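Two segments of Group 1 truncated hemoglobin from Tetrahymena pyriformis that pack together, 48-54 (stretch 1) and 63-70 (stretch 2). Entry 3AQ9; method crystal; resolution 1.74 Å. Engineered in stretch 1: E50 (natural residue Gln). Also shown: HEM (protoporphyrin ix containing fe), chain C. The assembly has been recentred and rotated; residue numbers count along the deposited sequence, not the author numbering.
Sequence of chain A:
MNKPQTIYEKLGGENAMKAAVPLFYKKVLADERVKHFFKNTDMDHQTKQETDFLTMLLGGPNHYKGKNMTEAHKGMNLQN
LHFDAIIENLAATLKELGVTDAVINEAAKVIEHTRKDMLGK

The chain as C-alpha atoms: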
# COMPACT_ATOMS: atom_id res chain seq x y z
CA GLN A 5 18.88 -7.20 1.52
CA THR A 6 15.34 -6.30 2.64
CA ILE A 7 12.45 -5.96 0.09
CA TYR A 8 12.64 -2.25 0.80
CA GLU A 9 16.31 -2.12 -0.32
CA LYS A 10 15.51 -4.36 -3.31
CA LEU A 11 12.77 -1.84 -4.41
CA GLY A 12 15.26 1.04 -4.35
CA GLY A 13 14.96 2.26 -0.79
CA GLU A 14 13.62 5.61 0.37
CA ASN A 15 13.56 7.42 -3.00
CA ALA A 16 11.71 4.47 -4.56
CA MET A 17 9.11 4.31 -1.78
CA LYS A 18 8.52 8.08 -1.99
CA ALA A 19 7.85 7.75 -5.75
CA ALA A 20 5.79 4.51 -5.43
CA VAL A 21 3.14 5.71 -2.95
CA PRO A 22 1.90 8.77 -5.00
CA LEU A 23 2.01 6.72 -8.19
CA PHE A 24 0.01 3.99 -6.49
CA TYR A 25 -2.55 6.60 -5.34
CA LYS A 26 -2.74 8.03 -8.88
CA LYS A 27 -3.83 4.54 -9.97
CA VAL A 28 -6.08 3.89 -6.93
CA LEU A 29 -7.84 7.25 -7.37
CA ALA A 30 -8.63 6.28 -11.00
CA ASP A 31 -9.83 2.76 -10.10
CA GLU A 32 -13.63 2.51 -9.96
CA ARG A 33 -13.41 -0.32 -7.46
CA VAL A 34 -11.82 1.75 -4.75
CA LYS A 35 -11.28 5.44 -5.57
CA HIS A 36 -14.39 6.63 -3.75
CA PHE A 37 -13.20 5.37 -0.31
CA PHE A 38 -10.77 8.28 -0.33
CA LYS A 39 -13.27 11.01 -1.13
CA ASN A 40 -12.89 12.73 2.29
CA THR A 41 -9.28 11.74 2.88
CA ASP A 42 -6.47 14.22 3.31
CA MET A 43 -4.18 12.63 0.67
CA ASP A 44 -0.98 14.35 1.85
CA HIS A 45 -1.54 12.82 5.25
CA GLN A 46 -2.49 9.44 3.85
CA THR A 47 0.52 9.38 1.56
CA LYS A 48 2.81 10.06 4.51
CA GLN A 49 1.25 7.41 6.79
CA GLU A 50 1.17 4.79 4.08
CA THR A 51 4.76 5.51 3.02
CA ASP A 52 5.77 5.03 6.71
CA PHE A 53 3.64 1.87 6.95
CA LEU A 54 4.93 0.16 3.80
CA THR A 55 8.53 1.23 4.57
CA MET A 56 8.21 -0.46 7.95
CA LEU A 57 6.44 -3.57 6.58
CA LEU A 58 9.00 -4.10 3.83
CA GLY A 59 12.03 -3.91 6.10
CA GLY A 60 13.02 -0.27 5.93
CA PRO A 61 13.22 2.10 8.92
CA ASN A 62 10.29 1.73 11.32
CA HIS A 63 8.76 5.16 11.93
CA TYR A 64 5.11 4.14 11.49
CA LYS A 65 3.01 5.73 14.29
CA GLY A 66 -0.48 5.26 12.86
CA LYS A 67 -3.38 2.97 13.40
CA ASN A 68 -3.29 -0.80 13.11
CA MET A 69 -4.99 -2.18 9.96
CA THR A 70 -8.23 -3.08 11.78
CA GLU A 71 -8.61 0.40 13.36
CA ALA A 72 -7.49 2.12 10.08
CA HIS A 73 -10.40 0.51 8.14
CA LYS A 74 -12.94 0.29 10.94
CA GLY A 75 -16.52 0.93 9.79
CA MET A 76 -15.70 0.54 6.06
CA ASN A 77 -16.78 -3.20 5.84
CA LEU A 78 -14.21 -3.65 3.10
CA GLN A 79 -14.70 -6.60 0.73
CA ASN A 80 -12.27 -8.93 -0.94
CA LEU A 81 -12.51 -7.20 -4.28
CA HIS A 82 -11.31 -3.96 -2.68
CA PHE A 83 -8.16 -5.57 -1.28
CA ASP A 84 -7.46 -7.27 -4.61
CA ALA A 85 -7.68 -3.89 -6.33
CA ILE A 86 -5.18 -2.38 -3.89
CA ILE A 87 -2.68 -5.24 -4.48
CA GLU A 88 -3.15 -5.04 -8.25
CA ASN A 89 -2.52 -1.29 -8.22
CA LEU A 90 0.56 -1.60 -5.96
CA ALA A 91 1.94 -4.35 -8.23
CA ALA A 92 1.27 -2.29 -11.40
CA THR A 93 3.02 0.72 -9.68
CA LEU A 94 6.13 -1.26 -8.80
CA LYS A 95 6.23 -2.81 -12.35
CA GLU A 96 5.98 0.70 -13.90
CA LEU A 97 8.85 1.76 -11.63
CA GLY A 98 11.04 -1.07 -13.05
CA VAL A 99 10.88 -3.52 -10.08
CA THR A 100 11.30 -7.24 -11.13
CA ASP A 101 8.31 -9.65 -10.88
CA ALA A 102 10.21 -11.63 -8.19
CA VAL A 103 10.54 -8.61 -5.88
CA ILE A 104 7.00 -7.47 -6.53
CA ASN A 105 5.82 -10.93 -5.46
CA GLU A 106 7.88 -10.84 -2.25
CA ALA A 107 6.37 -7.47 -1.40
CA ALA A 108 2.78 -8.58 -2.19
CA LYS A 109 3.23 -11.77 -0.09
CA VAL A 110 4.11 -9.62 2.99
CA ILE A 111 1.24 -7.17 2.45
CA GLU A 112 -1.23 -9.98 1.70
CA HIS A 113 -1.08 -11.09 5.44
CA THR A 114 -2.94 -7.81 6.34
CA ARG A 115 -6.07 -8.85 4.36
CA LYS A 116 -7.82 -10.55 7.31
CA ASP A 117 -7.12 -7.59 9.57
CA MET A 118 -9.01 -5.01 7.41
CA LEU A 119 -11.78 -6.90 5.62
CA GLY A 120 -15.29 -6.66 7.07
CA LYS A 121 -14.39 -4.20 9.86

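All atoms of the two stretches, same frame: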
# COMPACT_ATOMS: atom_id res chain seq x y z
N LYS A 48 1.75 10.16 3.53
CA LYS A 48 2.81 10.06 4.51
C LYS A 48 2.65 8.82 5.43
O LYS A 48 3.61 8.02 5.64
CB LYS A 48 2.76 11.25 5.43
CG LYS A 48 4.01 11.31 6.36
CD LYS A 48 3.57 10.99 7.81
CE LYS A 48 4.64 11.71 8.72
NZ LYS A 48 5.70 10.64 8.98
N GLN A 49 1.45 8.59 5.95
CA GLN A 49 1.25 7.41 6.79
C GLN A 49 1.53 6.14 6.05
O GLN A 49 2.12 5.16 6.56
CB GLN A 49 -0.25 7.37 7.27
CG GLN A 49 -0.54 8.49 8.23
CD GLN A 49 0.40 8.38 9.47
OE1 GLN A 49 0.36 7.41 10.18
NE2 GLN A 49 1.17 9.31 9.70
N GLU A 50 0.99 6.02 4.85
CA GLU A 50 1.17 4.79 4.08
C GLU A 50 2.62 4.58 3.63
O GLU A 50 3.12 3.44 3.60
CB GLU A 50 0.18 4.85 2.90
CG GLU A 50 0.10 3.59 2.15
CD GLU A 50 -1.40 3.28 1.76
OE1 GLU A 50 -2.33 4.24 1.73
OE2 GLU A 50 -1.49 2.25 1.17
N THR A 51 3.29 5.65 3.29
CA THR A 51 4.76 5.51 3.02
C THR A 51 5.43 4.98 4.32
O THR A 51 6.24 4.03 4.25
CB THR A 51 5.39 6.83 2.65
OG1 THR A 51 4.75 7.35 1.44
CG2 THR A 51 6.92 6.66 2.35
N ASP A 52 5.10 5.56 5.47
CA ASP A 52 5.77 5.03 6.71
C ASP A 52 5.37 3.56 6.92
O ASP A 52 6.19 2.76 7.38
CB ASP A 52 5.27 5.78 7.96
CG ASP A 52 5.81 7.23 8.03
OD1 ASP A 52 5.28 8.03 8.85
OD2 ASP A 52 6.82 7.58 7.36
N PHE A 53 4.11 3.24 6.68
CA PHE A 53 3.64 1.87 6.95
C PHE A 53 4.32 0.84 6.02
O PHE A 53 4.87 -0.17 6.47
CB PHE A 53 2.11 1.74 6.75
CG PHE A 53 1.60 0.42 7.22
CD1 PHE A 53 1.62 0.15 8.56
CD2 PHE A 53 1.03 -0.51 6.30
CE1 PHE A 53 1.09 -1.09 9.08
CE2 PHE A 53 0.54 -1.73 6.78
CZ PHE A 53 0.55 -2.04 8.18
N LEU A 54 4.31 1.10 4.71
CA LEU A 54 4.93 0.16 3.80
C LEU A 54 6.44 0.14 3.98
O LEU A 54 7.03 -0.93 3.81
CB LEU A 54 4.58 0.47 2.32
CG LEU A 54 3.07 0.34 2.03
CD1 LEU A 54 2.91 0.87 0.48
CD2 LEU A 54 2.54 -1.09 2.25
N HIS A 63 9.26 3.92 11.33
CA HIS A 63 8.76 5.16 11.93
C HIS A 63 7.23 5.26 11.81
O HIS A 63 6.70 6.37 11.88
CB HIS A 63 9.39 6.39 11.17
CG HIS A 63 10.88 6.43 11.31
ND1 HIS A 63 11.49 6.37 12.55
CD2 HIS A 63 11.89 6.48 10.40
CE1 HIS A 63 12.81 6.37 12.40
NE2 HIS A 63 13.08 6.47 11.10
N TYR A 64 6.54 4.10 11.70
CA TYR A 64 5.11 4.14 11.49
C TYR A 64 4.46 4.34 12.85
O TYR A 64 4.63 3.48 13.75
CB TYR A 64 4.65 2.82 10.92
CG TYR A 64 3.15 2.79 10.76
CD1 TYR A 64 2.56 3.75 9.89
CD2 TYR A 64 2.37 1.98 11.54
CE1 TYR A 64 1.20 3.79 9.71
CE2 TYR A 64 0.96 1.99 11.37
CZ TYR A 64 0.40 2.98 10.46
OH TYR A 64 -1.00 3.01 10.33
N LYS A 65 3.70 5.45 13.03
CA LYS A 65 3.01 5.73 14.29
C LYS A 65 1.48 5.75 14.11
O LYS A 65 0.74 6.16 14.97
CB LYS A 65 3.52 7.04 14.90
CG LYS A 65 5.07 7.09 15.16
CD LYS A 65 5.51 5.95 16.12
CE LYS A 65 7.09 5.95 16.32
NZ LYS A 65 7.30 4.82 17.36
N GLY A 66 1.00 5.22 13.02
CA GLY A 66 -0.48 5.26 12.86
C GLY A 66 -1.22 4.03 13.37
O GLY A 66 -0.71 3.23 14.24
N LYS A 67 -2.50 3.98 13.00
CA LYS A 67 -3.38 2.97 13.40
C LYS A 67 -3.05 1.56 12.93
O LYS A 67 -2.44 1.45 11.92
CB LYS A 67 -4.78 3.29 12.78
CG LYS A 67 -5.41 4.55 13.59
CD LYS A 67 -6.68 4.97 12.84
CE LYS A 67 -7.18 6.39 13.40
NZ LYS A 67 -8.58 6.51 12.90
N ASN A 68 -3.49 0.56 13.67
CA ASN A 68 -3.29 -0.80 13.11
C ASN A 68 -4.30 -0.99 11.92
O ASN A 68 -5.21 -0.14 11.66
CB ASN A 68 -3.47 -1.86 14.24
CG ASN A 68 -4.89 -2.05 14.73
OD1 ASN A 68 -5.84 -2.20 13.97
ND2 ASN A 68 -5.03 -2.16 16.01
N MET A 69 -4.20 -2.11 11.19
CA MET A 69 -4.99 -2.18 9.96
C MET A 69 -6.46 -2.47 10.27
O MET A 69 -7.28 -2.23 9.37
CB MET A 69 -4.36 -3.26 9.04
CG MET A 69 -2.94 -2.85 8.58
SD MET A 69 -3.12 -1.38 7.48
CE MET A 69 -2.62 -0.06 8.57
N THR A 70 -6.82 -2.91 11.48
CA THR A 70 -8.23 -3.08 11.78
C THR A 70 -8.81 -1.67 12.06
O THR A 70 -9.86 -1.31 11.52
CB THR A 70 -8.46 -3.98 13.00
OG1 THR A 70 -7.93 -5.29 12.59
CG2 THR A 70 -9.93 -4.07 13.37
CHA HEM C . -6.23 4.25 6.10
CHB HEM C . -8.87 2.70 2.26
CHC HEM C . -6.18 -1.29 2.03
CHD HEM C . -2.83 1.01 4.77
C1A HEM C . -7.17 4.16 5.08
C2A HEM C . -8.27 5.11 4.84
C3A HEM C . -8.94 4.70 3.79
C4A HEM C . -8.38 3.45 3.32
CMA HEM C . -10.16 5.31 3.07
CAA HEM C . -8.43 6.47 5.64
CBA HEM C . -9.68 6.94 6.41
CGA HEM C . -9.24 8.52 6.53
O1A HEM C . -8.36 8.83 7.41
O2A HEM C . -9.38 9.36 5.57
C1B HEM C . -8.37 1.41 1.95
C2B HEM C . -9.08 0.54 1.02
C3B HEM C . -8.39 -0.61 1.04
C4B HEM C . -7.25 -0.37 1.90
CMB HEM C . -10.37 0.82 0.25
CAB HEM C . -8.77 -1.87 0.26
CBB HEM C . -8.68 -2.97 1.00
C1C HEM C . -4.99 -0.97 2.70
C2C HEM C . -3.78 -1.76 2.65
C3C HEM C . -2.89 -1.08 3.39
C4C HEM C . -3.48 0.12 3.91
CMC HEM C . -3.63 -3.10 1.81
CAC HEM C . -1.37 -1.40 3.66
CBC HEM C . -0.87 -2.61 3.41
C1D HEM C . -3.50 2.08 5.38
C2D HEM C . -2.83 2.96 6.30
C3D HEM C . -3.85 3.90 6.70
C4D HEM C . -5.02 3.50 5.99
CMD HEM C . -1.38 2.97 6.82
CAD HEM C . -3.68 5.06 7.64
CBD HEM C . -3.87 4.73 9.06
CGD HEM C . -3.52 5.98 9.90
O1D HEM C . -3.29 5.85 11.10
O2D HEM C . -3.77 7.15 9.39
NA HEM C . -7.31 3.17 4.12
NB HEM C . -7.21 0.91 2.57
NC HEM C . -4.80 0.14 3.47
ND HEM C . -4.85 2.42 5.11
FE HEM C . -6.07 1.65 3.84
O HOH W 1 6.49 9.05 11.89
O HOH W 2 3.51 7.25 10.79
O HOH W 3 -5.03 2.74 2.24
O HOH W 4 8.53 3.51 8.59

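A helix and a loop can pack closely without exchanging a single direct hydrogen bond, provided that aromatic side chains supply the contact and water settles the polar groups around it. The segments 48-54 and 63-70 of this truncated hemoglobin illustrate the principle. Together they bury 351 Å², and the residues that cover most of it are F53, on the helix, and Y64, in the loop, with D52 next.

F53 and Y64 meet edge to face. The edge of the F53 ring is directed at the face of Y64, with centroids 4.8 Å apart and planes at 66°; the closest approach, F53 CD1 to Y64 CE2, is 3.4 Å. This arrangement sets the weakly positive hydrogens of one ring against the π cloud of the other. The methylene group of F53 adds to it, its CB lying 4.0 Å from the centroid of the Y64 ring and over the face. The tyrosine also has a polar anchor within its own segment: Y64 OH donates to K67 O at 2.7 Å, tying the end of the side chain to the loop backbone.

The F53 ring in turn receives M69. The CB of this methionine points sideways, but the end of its side chain comes nearer, and CE sits over one face of F53, 3.9 Å from the centroid. The sulfur follows obliquely, with M69 SD 4.2 Å from the same centroid, while M69 CG reaches F53 CZ at 3.6 Å. Thus one phenylalanine presents its edge to a tyrosine and a face to a methionine. The heme borders this cluster, F53 CE2 lying 3.7 Å from HEM CAC and M69 SD 3.6 Å from HEM CHD.

D52 contributes differently. Its CB points toward the loop and lies at the edge of the Y64 ring, 3.9 Å from Y64 CD1. Its carboxylate is held within the helix by a salt bridge, K48 NZ to D52 OD1 at 2.6 Å, one turn back. Water carries the polar link to the loop: water 4 donates to D52 O at 2.7 Å and accepts from H63 N at 2.9 Å, joining the two backbones.

Close fit matters at the periphery too. Q49 OE1 approaches G66 CA at 3.5 Å, and an ideal CB on this glycine would fall 2.6 Å from Q49 OE1, a clash. The absence of a side chain therefore lets the loop pass close to the glutamine.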